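Local coordinates for protein Aar187cp (PDB 3ZIL) that probably regulates cohesin and the establishment of sister-chromatid cohesion through its helical Wap1 domain, the part of Wpl1 held in this chain, at residues 18-23 and 53-58; 123-126 and 131-134; 306-311 and 343-348. All blocks are in the same frame, centred on the assembly; numbering follows the deposited sequence.

Overall arrangement
The three contacts lie in series along one all-helical chain and share no helix. Interactions 1 and 2 sit on the same side of the chain's centre, their centres about 25 Å apart, and helix 36-52 touches both; interaction 3 lies on the opposite side, its centre about 73 Å from that of interaction 1. Interactions 1 and 2 are partly buried and use polar atoms: a tyrosine hydroxyl is bonded at a helix start in the first, and a lysine chain lies along a loop carbonyl in the second. Interaction 3 is buried, lacks hydrogen bonds across its segments, and rests on phenylalanine and valine carbons, with the aliphatic part and backbone oxygen of a glutamate, where helices 304-313 and 343-360 meet.

Interaction 1 of 3, residues 18-23 and 53-58; sequences LKYSED and NEDLCQ
Tyr20 reaches from the first turn of helix 20-27 to the start of helix 54-72, where its hydroxyl takes part in two hydrogen bonds. Asn53 ND2 donates to Tyr20 OH at 2.8 Å along an almost straight line (178°), with the oxygen in the amide plane. Tyr20 OH in turn donates to Asp55 OD2 at 2.9 Å; this oxygen lies at the ring edge and is met on the anti side of the carboxylate.

The same asparagine is the N-cap of its helix: with CG anti to the backbone N (chi1 178°), Asn53 OD1 accepts from Leu56 N at 3.0 Å, the donor standing above the carbonyl plane, and weakly from Asp55 N.

Leu56 CA lies over one face of the Tyr20 ring in a CH-pi contact, 4.2 Å from the centroid and 10° off the normal, and Lys19 CE lies over the opposite face. Leu56 CD1 and Tyr20 CD1 form an apolar contact at 4.1 Å. Leu56 also touches Asp49 and Met50 of helix 36-52.

One amide thus both caps helix 54-72 and binds the phenol: ND2 gives and OD1 accepts, which should fix its rotation, and the hydroxyl relays the bonding from amide to carboxylate.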
ATOM      1  N   LEU A  18     -43.565 -12.990   2.211  1.00 65.22           N
ATOM      2  CA  LEU A  18     -43.626 -13.590   0.875  1.00 67.93           C
ATOM      3  C   LEU A  18     -43.656 -12.359  -0.036  1.00 69.59           C
ATOM      4  O   LEU A  18     -43.896 -11.227   0.435  1.00 72.50           O
ATOM      5  CB  LEU A  18     -44.905 -14.457   0.684  1.00 68.72           C
ATOM      6  CG  LEU A  18     -45.447 -14.892  -0.713  1.00 69.11           C
ATOM      7  CD1 LEU A  18     -44.676 -16.041  -1.374  1.00 69.76           C
ATOM      8  CD2 LEU A  18     -46.934 -15.222  -0.674  1.00 61.42           C
ATOM      9  N   LYS A  19     -43.453 -12.581  -1.334  1.00 65.33           N
ATOM     10  CA  LYS A  19     -43.082 -11.522  -2.268  1.00 56.69           C
ATOM     11  C   LYS A  19     -41.569 -11.717  -2.319  1.00 50.66           C
ATOM     12  O   LYS A  19     -41.094 -12.345  -3.251  1.00 45.13           O
ATOM     13  CB  LYS A  19     -43.517 -10.100  -1.819  1.00 56.58           C
ATOM     14  CG  LYS A  19     -42.824  -8.901  -2.500  1.00 61.11           C
ATOM     15  CD  LYS A  19     -43.141  -7.568  -1.797  1.00 59.66           C
ATOM     16  CE  LYS A  19     -42.963  -7.622  -0.271  1.00 62.89           C
ATOM     17  NZ  LYS A  19     -43.749  -6.641   0.551  1.00 59.33           N
ATOM     18  N   TYR A  20     -40.823 -11.275  -1.299  1.00 42.57           N
ATOM     19  CA  TYR A  20     -39.350 -11.419  -1.343  1.00 38.29           C
ATOM     20  C   TYR A  20     -38.946 -12.882  -1.470  1.00 38.00           C
ATOM     21  O   TYR A  20     -38.089 -13.233  -2.260  1.00 39.76           O
ATOM     22  CB  TYR A  20     -38.692 -10.790  -0.118  1.00 34.43           C
ATOM     23  CG  TYR A  20     -38.882  -9.321  -0.086  1.00 33.76           C
ATOM     24  CD1 TYR A  20     -38.935  -8.573  -1.267  1.00 35.52           C
ATOM     25  CD2 TYR A  20     -39.033  -8.657   1.127  1.00 36.46           C
ATOM     26  CE1 TYR A  20     -39.127  -7.196  -1.239  1.00 38.00           C
ATOM     27  CE2 TYR A  20     -39.217  -7.287   1.161  1.00 42.82           C
ATOM     28  CZ  TYR A  20     -39.249  -6.561  -0.019  1.00 40.00           C
ATOM     29  OH  TYR A  20     -39.460  -5.198   0.065  1.00 46.18           O
ATOM     30  N   SER A  21     -39.630 -13.735  -0.727  1.00 35.80           N
ATOM     31  CA  SER A  21     -39.325 -15.131  -0.687  1.00 37.97           C
ATOM     32  C   SER A  21     -39.582 -15.828  -2.020  1.00 36.84           C
ATOM     33  O   SER A  21     -38.784 -16.669  -2.486  1.00 33.58           O
ATOM     34  CB  SER A  21     -40.121 -15.759   0.450  1.00 36.28           C
ATOM     35  OG  SER A  21     -39.869 -17.132   0.470  1.00 37.94           O
ATOM     36  N   GLU A  22     -40.663 -15.444  -2.671  1.00 38.27           N
ATOM     37  CA  GLU A  22     -41.009 -16.046  -3.959  1.00 40.97           C
ATOM     38  C   GLU A  22     -40.133 -15.433  -5.054  1.00 35.23           C
ATOM     39  O   GLU A  22     -39.631 -16.145  -5.928  1.00 36.63           O
ATOM     40  CB  GLU A  22     -42.518 -15.923  -4.231  1.00 44.10           C
ATOM     41  CG  GLU A  22     -42.917 -15.701  -5.688  1.00 53.92           C
ATOM     42  CD  GLU A  22     -44.442 -15.474  -5.874  1.00 70.66           C
ATOM     43  OE1 GLU A  22     -45.001 -14.432  -5.381  1.00 62.41           O
ATOM     44  OE2 GLU A  22     -45.079 -16.337  -6.550  1.00 69.32           O
ATOM     45  N   ASP A  23     -39.905 -14.132  -4.974  1.00 34.78           N
ATOM     46  CA  ASP A  23     -38.954 -13.462  -5.862  1.00 34.91           C
ATOM     47  C   ASP A  23     -37.599 -14.152  -5.849  1.00 37.38           C
ATOM     48  O   ASP A  23     -36.964 -14.247  -6.888  1.00 38.15           O
ATOM     49  CB  ASP A  23     -38.694 -12.022  -5.411  1.00 40.31           C
ATOM     50  CG  ASP A  23     -39.851 -11.099  -5.675  1.00 42.98           C
ATOM     51  OD1 ASP A  23     -40.854 -11.537  -6.344  1.00 39.51           O
ATOM     52  OD2 ASP A  23     -39.728  -9.947  -5.183  1.00 38.68           O
ATOM     53  N   ASN A  53     -33.881  -1.359  -3.120  1.00 29.97           N
ATOM     54  CA  ASN A  53     -34.793  -1.774  -2.059  1.00 30.46           C
ATOM     55  C   ASN A  53     -34.022  -2.300  -0.834  1.00 33.90           C
ATOM     56  O   ASN A  53     -33.586  -3.474  -0.785  1.00 32.14           O
ATOM     57  CB  ASN A  53     -35.849  -2.783  -2.614  1.00 29.29           C
ATOM     58  CG  ASN A  53     -36.790  -3.278  -1.537  1.00 31.83           C
ATOM     59  OD1 ASN A  53     -36.631  -2.911  -0.386  1.00 34.90           O
ATOM     60  ND2 ASN A  53     -37.751  -4.126  -1.884  1.00 30.92           N
ATOM     61  N   GLU A  54     -33.802  -1.399   0.130  1.00 34.17           N
ATOM     62  CA  GLU A  54     -33.079  -1.687   1.367  1.00 36.45           C
ATOM     63  C   GLU A  54     -33.830  -2.793   2.137  1.00 36.10           C
ATOM     64  O   GLU A  54     -33.243  -3.652   2.785  1.00 31.25           O
ATOM     65  CB  GLU A  54     -32.922  -0.363   2.173  1.00 33.77           C
ATOM     66  CG  GLU A  54     -32.197  -0.444   3.515  1.00 45.36           C
ATOM     67  CD  GLU A  54     -30.735  -0.895   3.386  1.00 54.47           C
ATOM     68  OE1 GLU A  54     -29.955  -0.222   2.683  1.00 61.46           O
ATOM     69  OE2 GLU A  54     -30.349  -1.935   3.975  1.00 53.86           O
ATOM     70  N   ASP A  55     -35.149  -2.805   1.994  1.00 37.46           N
ATOM     71  CA  ASP A  55     -35.991  -3.807   2.673  1.00 38.00           C
ATOM     72  C   ASP A  55     -35.681  -5.238   2.144  1.00 32.01           C
ATOM     73  O   ASP A  55     -35.617  -6.198   2.897  1.00 31.86           O
ATOM     74  CB  ASP A  55     -37.465  -3.404   2.490  1.00 40.11           C
ATOM     75  CG  ASP A  55     -38.400  -4.168   3.369  1.00 51.13           C
ATOM     76  OD1 ASP A  55     -38.091  -4.354   4.548  1.00 54.15           O
ATOM     77  OD2 ASP A  55     -39.488  -4.570   2.893  1.00 60.97           O
ATOM     78  N   LEU A  56     -35.472  -5.368   0.845  1.00 28.87           N
ATOM     79  CA  LEU A  56     -35.071  -6.674   0.249  1.00 29.49           C
ATOM     80  C   LEU A  56     -33.695  -7.090   0.824  1.00 26.57           C
ATOM     81  O   LEU A  56     -33.478  -8.237   1.215  1.00 25.99           O
ATOM     82  CB  LEU A  56     -35.065  -6.573  -1.310  1.00 29.06           C
ATOM     83  CG  LEU A  56     -34.283  -7.613  -2.144  1.00 28.78           C
ATOM     84  CD1 LEU A  56     -34.938  -8.984  -1.955  1.00 27.29           C
ATOM     85  CD2 LEU A  56     -34.090  -7.253  -3.638  1.00 24.96           C
ATOM     86  N   CYS A  57     -32.799  -6.119   0.929  1.00 25.91           N
ATOM     87  CA  CYS A  57     -31.486  -6.349   1.500  1.00 27.34           C
ATOM     88  C   CYS A  57     -31.564  -6.849   2.947  1.00 27.01           C
ATOM     89  O   CYS A  57     -30.866  -7.770   3.300  1.00 26.62           O
ATOM     90  CB  CYS A  57     -30.578  -5.119   1.401  1.00 26.11           C
ATOM     91  SG  CYS A  57     -30.132  -4.586  -0.279  1.00 27.21           S
ATOM     92  N   GLN A  58     -32.401  -6.244   3.775  1.00 31.48           N
ATOM     93  CA  GLN A  58     -32.566  -6.644   5.175  1.00 31.87           C
ATOM     94  C   GLN A  58     -33.102  -8.062   5.253  1.00 30.11           C
ATOM     95  O   GLN A  58     -32.541  -8.936   5.935  1.00 29.41           O
ATOM     96  CB  GLN A  58     -33.476  -5.644   5.906  1.00 40.04           C
ATOM     97  CG  GLN A  58     -32.755  -4.384   6.380  1.00 51.86           C
ATOM     98  CD  GLN A  58     -33.708  -3.189   6.570  1.00 65.85           C
ATOM     99  OE1 GLN A  58     -34.181  -2.580   5.596  1.00 67.68           O
ATOM    100  NE2 GLN A  58     -33.988  -2.843   7.829  1.00 73.78           N
TER

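Interaction 2 of 3, residues 123-126 and 131-134; sequences KKIA and VKLN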
ATOM      1  N   LYS A 123     -16.870  -1.631 -22.052  1.00 34.33           N
ATOM      2  CA  LYS A 123     -17.781  -0.488 -22.012  1.00 34.09           C
ATOM      3  C   LYS A 123     -19.197  -0.844 -22.485  1.00 37.59           C
ATOM      4  O   LYS A 123     -20.118  -0.050 -22.286  1.00 42.79           O
ATOM      5  CB  LYS A 123     -17.216   0.599 -22.910  1.00 44.20           C
ATOM      6  CG  LYS A 123     -16.580   1.775 -22.188  1.00 53.31           C
ATOM      7  CD  LYS A 123     -16.271   2.908 -23.181  1.00 58.72           C
ATOM      8  CE  LYS A 123     -15.234   2.503 -24.239  1.00 53.82           C
ATOM      9  NZ  LYS A 123     -15.180   3.518 -25.335  1.00 51.75           N
ATOM     10  N   LYS A 124     -19.377  -1.997 -23.135  1.00 34.82           N
ATOM     11  CA  LYS A 124     -20.705  -2.501 -23.531  1.00 41.37           C
ATOM     12  C   LYS A 124     -21.080  -3.853 -22.855  1.00 45.25           C
ATOM     13  O   LYS A 124     -20.205  -4.669 -22.519  1.00 43.33           O
ATOM     14  CB  LYS A 124     -20.715  -2.755 -25.041  1.00 45.11           C
ATOM     15  CG  LYS A 124     -20.262  -1.620 -25.927  1.00 44.58           C
ATOM     16  CD  LYS A 124     -20.652  -1.916 -27.368  1.00 53.69           C
ATOM     17  CE  LYS A 124     -21.024  -0.642 -28.117  1.00 56.67           C
ATOM     18  NZ  LYS A 124     -21.370  -0.927 -29.551  1.00 63.54           N
ATOM     19  N   ILE A 125     -22.378  -4.104 -22.681  1.00 39.72           N
ATOM     20  CA  ILE A 125     -22.836  -5.428 -22.246  1.00 36.17           C
ATOM     21  C   ILE A 125     -23.519  -6.108 -23.465  1.00 41.24           C
ATOM     22  O   ILE A 125     -24.303  -5.463 -24.166  1.00 43.07           O
ATOM     23  CB  ILE A 125     -23.672  -5.385 -20.896  1.00 32.32           C
ATOM     24  CG1 ILE A 125     -24.144  -6.778 -20.475  1.00 31.26           C
ATOM     25  CG2 ILE A 125     -24.888  -4.463 -20.934  1.00 30.43           C
ATOM     26  CD1 ILE A 125     -24.835  -6.816 -19.130  1.00 30.45           C
ATOM     27  N   ALA A 126     -23.141  -7.352 -23.778  1.00 40.70           N
ATOM     28  CA  ALA A 126     -23.894  -8.212 -24.715  1.00 37.32           C
ATOM     29  C   ALA A 126     -25.263  -8.476 -24.092  1.00 38.93           C
ATOM     30  O   ALA A 126     -25.342  -9.022 -22.997  1.00 36.74           O
ATOM     31  CB  ALA A 126     -23.174  -9.548 -24.854  1.00 36.19           C
ATOM     32  N   VAL A 131     -31.740  -5.466 -20.822  1.00 28.55           N
ATOM     33  CA  VAL A 131     -30.537  -5.901 -20.101  1.00 25.03           C
ATOM     34  C   VAL A 131     -29.575  -4.706 -20.104  1.00 25.68           C
ATOM     35  O   VAL A 131     -29.076  -4.298 -19.041  1.00 24.42           O
ATOM     36  CB  VAL A 131     -29.923  -7.224 -20.661  1.00 25.18           C
ATOM     37  CG1 VAL A 131     -28.438  -7.348 -20.251  1.00 20.44           C
ATOM     38  CG2 VAL A 131     -30.660  -8.477 -20.125  1.00 23.80           C
ATOM     39  N   LYS A 132     -29.355  -4.096 -21.284  1.00 27.83           N
ATOM     40  CA  LYS A 132     -28.412  -2.997 -21.419  1.00 28.62           C
ATOM     41  C   LYS A 132     -28.886  -1.758 -20.655  1.00 29.19           C
ATOM     42  O   LYS A 132     -28.095  -1.083 -19.967  1.00 26.23           O
ATOM     43  CB  LYS A 132     -28.211  -2.633 -22.892  1.00 32.40           C
ATOM     44  CG  LYS A 132     -27.402  -3.595 -23.718  1.00 32.12           C
ATOM     45  CD  LYS A 132     -27.583  -3.169 -25.179  1.00 34.03           C
ATOM     46  CE  LYS A 132     -26.312  -3.438 -25.941  1.00 34.03           C
ATOM     47  NZ  LYS A 132     -26.644  -4.664 -26.639  1.00 42.07           N
ATOM     48  N   LEU A 133     -30.181  -1.442 -20.757  1.00 30.85           N
ATOM     49  CA  LEU A 133     -30.737  -0.349 -19.926  1.00 30.08           C
ATOM     50  C   LEU A 133     -30.570  -0.628 -18.450  1.00 29.23           C
ATOM     51  O   LEU A 133     -30.256   0.284 -17.678  1.00 30.46           O
ATOM     52  CB  LEU A 133     -32.215  -0.156 -20.164  1.00 34.52           C
ATOM     53  CG  LEU A 133     -32.799   1.058 -20.868  1.00 45.39           C
ATOM     54  CD1 LEU A 133     -31.857   1.755 -21.845  1.00 42.03           C
ATOM     55  CD2 LEU A 133     -34.084   0.559 -21.522  1.00 41.70           C
ATOM     56  N   ASN A 134     -30.856  -1.858 -18.022  1.00 27.12           N
ATOM     57  CA  ASN A 134     -30.734  -2.222 -16.587  1.00 27.73           C
ATOM     58  C   ASN A 134     -29.310  -2.087 -16.079  1.00 22.19           C
ATOM     59  O   ASN A 134     -29.059  -1.670 -14.935  1.00 21.38           O
ATOM     60  CB  ASN A 134     -31.249  -3.658 -16.302  1.00 28.74           C
ATOM     61  CG  ASN A 134     -32.770  -3.713 -16.119  1.00 32.49           C
ATOM     62  OD1 ASN A 134     -33.452  -2.687 -15.995  1.00 33.05           O
ATOM     63  ND2 ASN A 134     -33.295  -4.905 -16.077  1.00 29.44           N
TER
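The loop 123-126 passes beside the first turns of helix 129-141, the backbones coming closest at Ile125 and Lys132, whose CA atoms are 6.1 Å apart.

Ile125 is the buried member and points its CB toward the helix, dividing its branches between two neighbours. Its longer branch is extended, with CG1 anti to the backbone N (chi1 180°) and chi2 also close to 180°, which carries CD1 to Val131 CG1 at 3.8 Å; the two side chains cross at about a right angle. The shorter branch, CG2, rests on the helix itself, 3.8 Å from Lys132 CA and 3.9 Å from Lys132 CG. Both isoleucine branches are thus engaged by consecutive helix residues.

The Lys132 chain, bent at chi3 and chi4, brings its end nearer the loop and runs past Ile125 in the opposite sense. Its aliphatic part lies along the loop carbonyl: Ile125 O is 3.6 Å from Lys132 CG and 3.4 Å from Lys132 CE. The amine ends near the same oxygen, with Lys132 NZ 3.5 Å from Ile125 O, and makes a weak hydrogen bond to Gly127 O. The lysine therefore follows the loop, its methylenes against Ile125 and its ammonium end among backbone oxygens.

Arg40 of helix 36-52 touches both Ile125 and Val131 and bonds weakly to Ala126 O, which places the segment pair against a helix from earlier in the chain. At the junction of loop and helix, Ser128 OG is hydrogen-bonded to Val131 N. The pattern is that of a connection folded back on the helix it leads into: within the all-helical Wap1 domain, Ile125 packs from the link between helices 108-116 and 129-141 onto the helix that follows.

Interaction 3 of 3, residues 306-311 and 343-348; sequences AVFRSV and PAEADF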
ATOM      1  N   ALA A 306      25.502  20.872   3.668  1.00 40.32           N
ATOM      2  CA  ALA A 306      25.042  22.267   3.782  1.00 43.33           C
ATOM      3  C   ALA A 306      24.121  22.433   4.961  1.00 39.34           C
ATOM      4  O   ALA A 306      24.329  23.268   5.843  1.00 44.30           O
ATOM      5  CB  ALA A 306      24.321  22.723   2.502  1.00 42.46           C
ATOM      6  N   VAL A 307      23.095  21.621   4.988  1.00 37.35           N
ATOM      7  CA  VAL A 307      22.065  21.715   6.025  1.00 38.00           C
ATOM      8  C   VAL A 307      22.618  21.450   7.431  1.00 39.26           C
ATOM      9  O   VAL A 307      22.315  22.162   8.374  1.00 46.41           O
ATOM     10  CB  VAL A 307      20.907  20.732   5.705  1.00 44.38           C
ATOM     11  CG1 VAL A 307      19.618  21.213   6.365  1.00 42.27           C
ATOM     12  CG2 VAL A 307      20.765  20.549   4.170  1.00 40.98           C
ATOM     13  N   PHE A 308      23.444  20.426   7.576  1.00 35.00           N
ATOM     14  CA  PHE A 308      24.017  20.127   8.869  1.00 33.51           C
ATOM     15  C   PHE A 308      24.832  21.346   9.349  1.00 32.37           C
ATOM     16  O   PHE A 308      24.823  21.651  10.516  1.00 32.60           O
ATOM     17  CB  PHE A 308      24.932  18.919   8.763  1.00 30.48           C
ATOM     18  CG  PHE A 308      25.853  18.764   9.907  1.00 33.46           C
ATOM     19  CD1 PHE A 308      25.420  18.139  11.067  1.00 34.21           C
ATOM     20  CD2 PHE A 308      27.182  19.234   9.830  1.00 32.16           C
ATOM     21  CE1 PHE A 308      26.284  17.974  12.146  1.00 37.65           C
ATOM     22  CE2 PHE A 308      28.039  19.076  10.900  1.00 35.66           C
ATOM     23  CZ  PHE A 308      27.587  18.429  12.068  1.00 36.18           C
ATOM     24  N   ARG A 309      25.552  22.001   8.447  1.00 39.13           N
ATOM     25  CA  ARG A 309      26.329  23.224   8.793  1.00 44.46           C
ATOM     26  C   ARG A 309      25.430  24.328   9.375  1.00 44.27           C
ATOM     27  O   ARG A 309      25.717  24.875  10.452  1.00 48.66           O
ATOM     28  CB  ARG A 309      27.083  23.747   7.580  1.00 42.96           C
ATOM     29  CG  ARG A 309      28.360  22.990   7.268  1.00 45.97           C
ATOM     30  CD  ARG A 309      29.097  23.656   6.101  1.00 54.64           C
ATOM     31  NE  ARG A 309      28.690  23.158   4.779  1.00 65.80           N
ATOM     32  CZ  ARG A 309      29.149  22.028   4.221  1.00 64.12           C
ATOM     33  NH1 ARG A 309      30.019  21.265   4.879  1.00 63.89           N
ATOM     34  NH2 ARG A 309      28.727  21.646   3.019  1.00 58.26           N
ATOM     35  N   SER A 310      24.331  24.614   8.675  1.00 46.90           N
ATOM     36  CA  SER A 310      23.277  25.518   9.149  1.00 49.22           C
ATOM     37  C   SER A 310      22.887  25.260  10.575  1.00 49.86           C
ATOM     38  O   SER A 310      22.837  26.169  11.405  1.00 55.57           O
ATOM     39  CB  SER A 310      22.019  25.323   8.313  1.00 50.93           C
ATOM     40  OG  SER A 310      21.755  26.452   7.522  1.00 53.80           O
ATOM     41  N   VAL A 311      22.564  24.002  10.843  1.00 45.73           N
ATOM     42  CA  VAL A 311      22.071  23.571  12.142  1.00 45.47           C
ATOM     43  C   VAL A 311      23.161  23.694  13.232  1.00 45.52           C
ATOM     44  O   VAL A 311      22.892  24.054  14.394  1.00 44.01           O
ATOM     45  CB  VAL A 311      21.589  22.097  12.028  1.00 46.75           C
ATOM     46  CG1 VAL A 311      21.370  21.474  13.388  1.00 42.08           C
ATOM     47  CG2 VAL A 311      20.344  21.996  11.138  1.00 46.11           C
ATOM     48  N   PRO A 343      36.634  18.707  15.109  1.00 37.67           N
ATOM     49  CA  PRO A 343      36.192  18.263  16.444  1.00 30.49           C
ATOM     50  C   PRO A 343      34.877  18.856  17.039  1.00 34.64           C
ATOM     51  O   PRO A 343      34.152  18.121  17.725  1.00 32.61           O
ATOM     52  CB  PRO A 343      37.421  18.545  17.345  1.00 30.13           C
ATOM     53  CG  PRO A 343      38.606  18.436  16.405  1.00 29.82           C
ATOM     54  CD  PRO A 343      38.103  18.958  15.070  1.00 32.24           C
ATOM     55  N   ALA A 344      34.576  20.145  16.788  1.00 36.00           N
ATOM     56  CA  ALA A 344      33.316  20.806  17.187  1.00 32.78           C
ATOM     57  C   ALA A 344      32.116  20.164  16.484  1.00 32.20           C
ATOM     58  O   ALA A 344      31.133  19.807  17.123  1.00 29.73           O
ATOM     59  CB  ALA A 344      33.337  22.318  16.849  1.00 28.76           C
ATOM     60  N   GLU A 345      32.183  20.107  15.162  1.00 32.62           N
ATOM     61  CA  GLU A 345      31.119  19.486  14.349  1.00 33.66           C
ATOM     62  C   GLU A 345      30.839  18.012  14.741  1.00 32.98           C
ATOM     63  O   GLU A 345      29.661  17.642  14.950  1.00 31.95           O
ATOM     64  CB  GLU A 345      31.425  19.628  12.857  1.00 29.88           C
ATOM     65  CG  GLU A 345      31.253  21.052  12.311  1.00 28.36           C
ATOM     66  CD  GLU A 345      32.517  21.930  12.527  1.00 36.01           C
ATOM     67  OE1 GLU A 345      33.258  21.714  13.512  1.00 34.28           O
ATOM     68  OE2 GLU A 345      32.799  22.840  11.719  1.00 36.77           O
ATOM     69  N   ALA A 346      31.896  17.193  14.844  1.00 30.93           N
ATOM     70  CA  ALA A 346      31.795  15.783  15.301  1.00 32.34           C
ATOM     71  C   ALA A 346      31.182  15.624  16.694  1.00 33.52           C
ATOM     72  O   ALA A 346      30.343  14.750  16.900  1.00 34.98           O
ATOM     73  CB  ALA A 346      33.149  15.069  15.231  1.00 34.53           C
ATOM     74  N   ASP A 347      31.606  16.455  17.657  1.00 30.02           N
ATOM     75  CA  ASP A 347      31.066  16.376  19.003  1.00 30.96           C
ATOM     76  C   ASP A 347      29.589  16.799  19.099  1.00 29.71           C
ATOM     77  O   ASP A 347      28.852  16.241  19.919  1.00 24.43           O
ATOM     78  CB  ASP A 347      31.919  17.207  19.998  1.00 32.78           C
ATOM     79  CG  ASP A 347      31.572  16.917  21.458  1.00 29.38           C
ATOM     80  OD1 ASP A 347      31.791  15.796  21.980  1.00 34.93           O
ATOM     81  OD2 ASP A 347      31.060  17.792  22.116  1.00 32.92           O
ATOM     82  N   PHE A 348      29.185  17.822  18.332  1.00 26.91           N
ATOM     83  CA  PHE A 348      27.754  18.233  18.273  1.00 30.80           C
ATOM     84  C   PHE A 348      26.876  17.064  17.739  1.00 30.38           C
ATOM     85  O   PHE A 348      25.791  16.757  18.291  1.00 30.28           O
ATOM     86  CB  PHE A 348      27.610  19.507  17.411  1.00 28.82           C
ATOM     87  CG  PHE A 348      26.213  19.820  16.969  1.00 30.09           C
ATOM     88  CD1 PHE A 348      25.284  20.420  17.834  1.00 33.20           C
ATOM     89  CD2 PHE A 348      25.821  19.546  15.663  1.00 31.13           C
ATOM     90  CE1 PHE A 348      24.001  20.734  17.407  1.00 33.56           C
ATOM     91  CE2 PHE A 348      24.529  19.830  15.234  1.00 34.30           C
ATOM     92  CZ  PHE A 348      23.608  20.420  16.107  1.00 33.47           C
TER
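Phe308 reaches from helix 304-313 toward helix 343-360, the axes of the two short segments running 88° apart with a closest approach of 11.4 Å. From CB its CG goes anti to the backbone N (chi1 163°), which projects the ring toward the other helix. One rim atom, Phe308 CE2, meets Glu345 CB at 3.9 Å and Glu345 CG at about the same distance. At the far end Phe308 CZ points at Glu345 O, 3.6 Å away and in the ring plane. On the other rim Phe308 CE1 touches Phe348 CD2 at 3.9 Å, at the edge of the Phe348 ring; the two side chains run past one another in opposite senses. Phe348 CZ continues to Val311 CG1 at 3.7 Å, also an edge contact.

Tyr330 of helix 321-336 stacks on Phe308, and Leu327 touches it, so this ring joins three helices. With Phe308 cut back to an alanine, Tyr330 is likely to lose its stacking partner, and Glu345 CB and the Phe348 ring edge the carbons they pack on.

No hydrogen bond crosses the contact: it is held by buried carbon surfaces, and the in-plane approach of Glu345 O to the ring rim, where aromatic hydrogens are slightly positive, is likely to be mildly favourable.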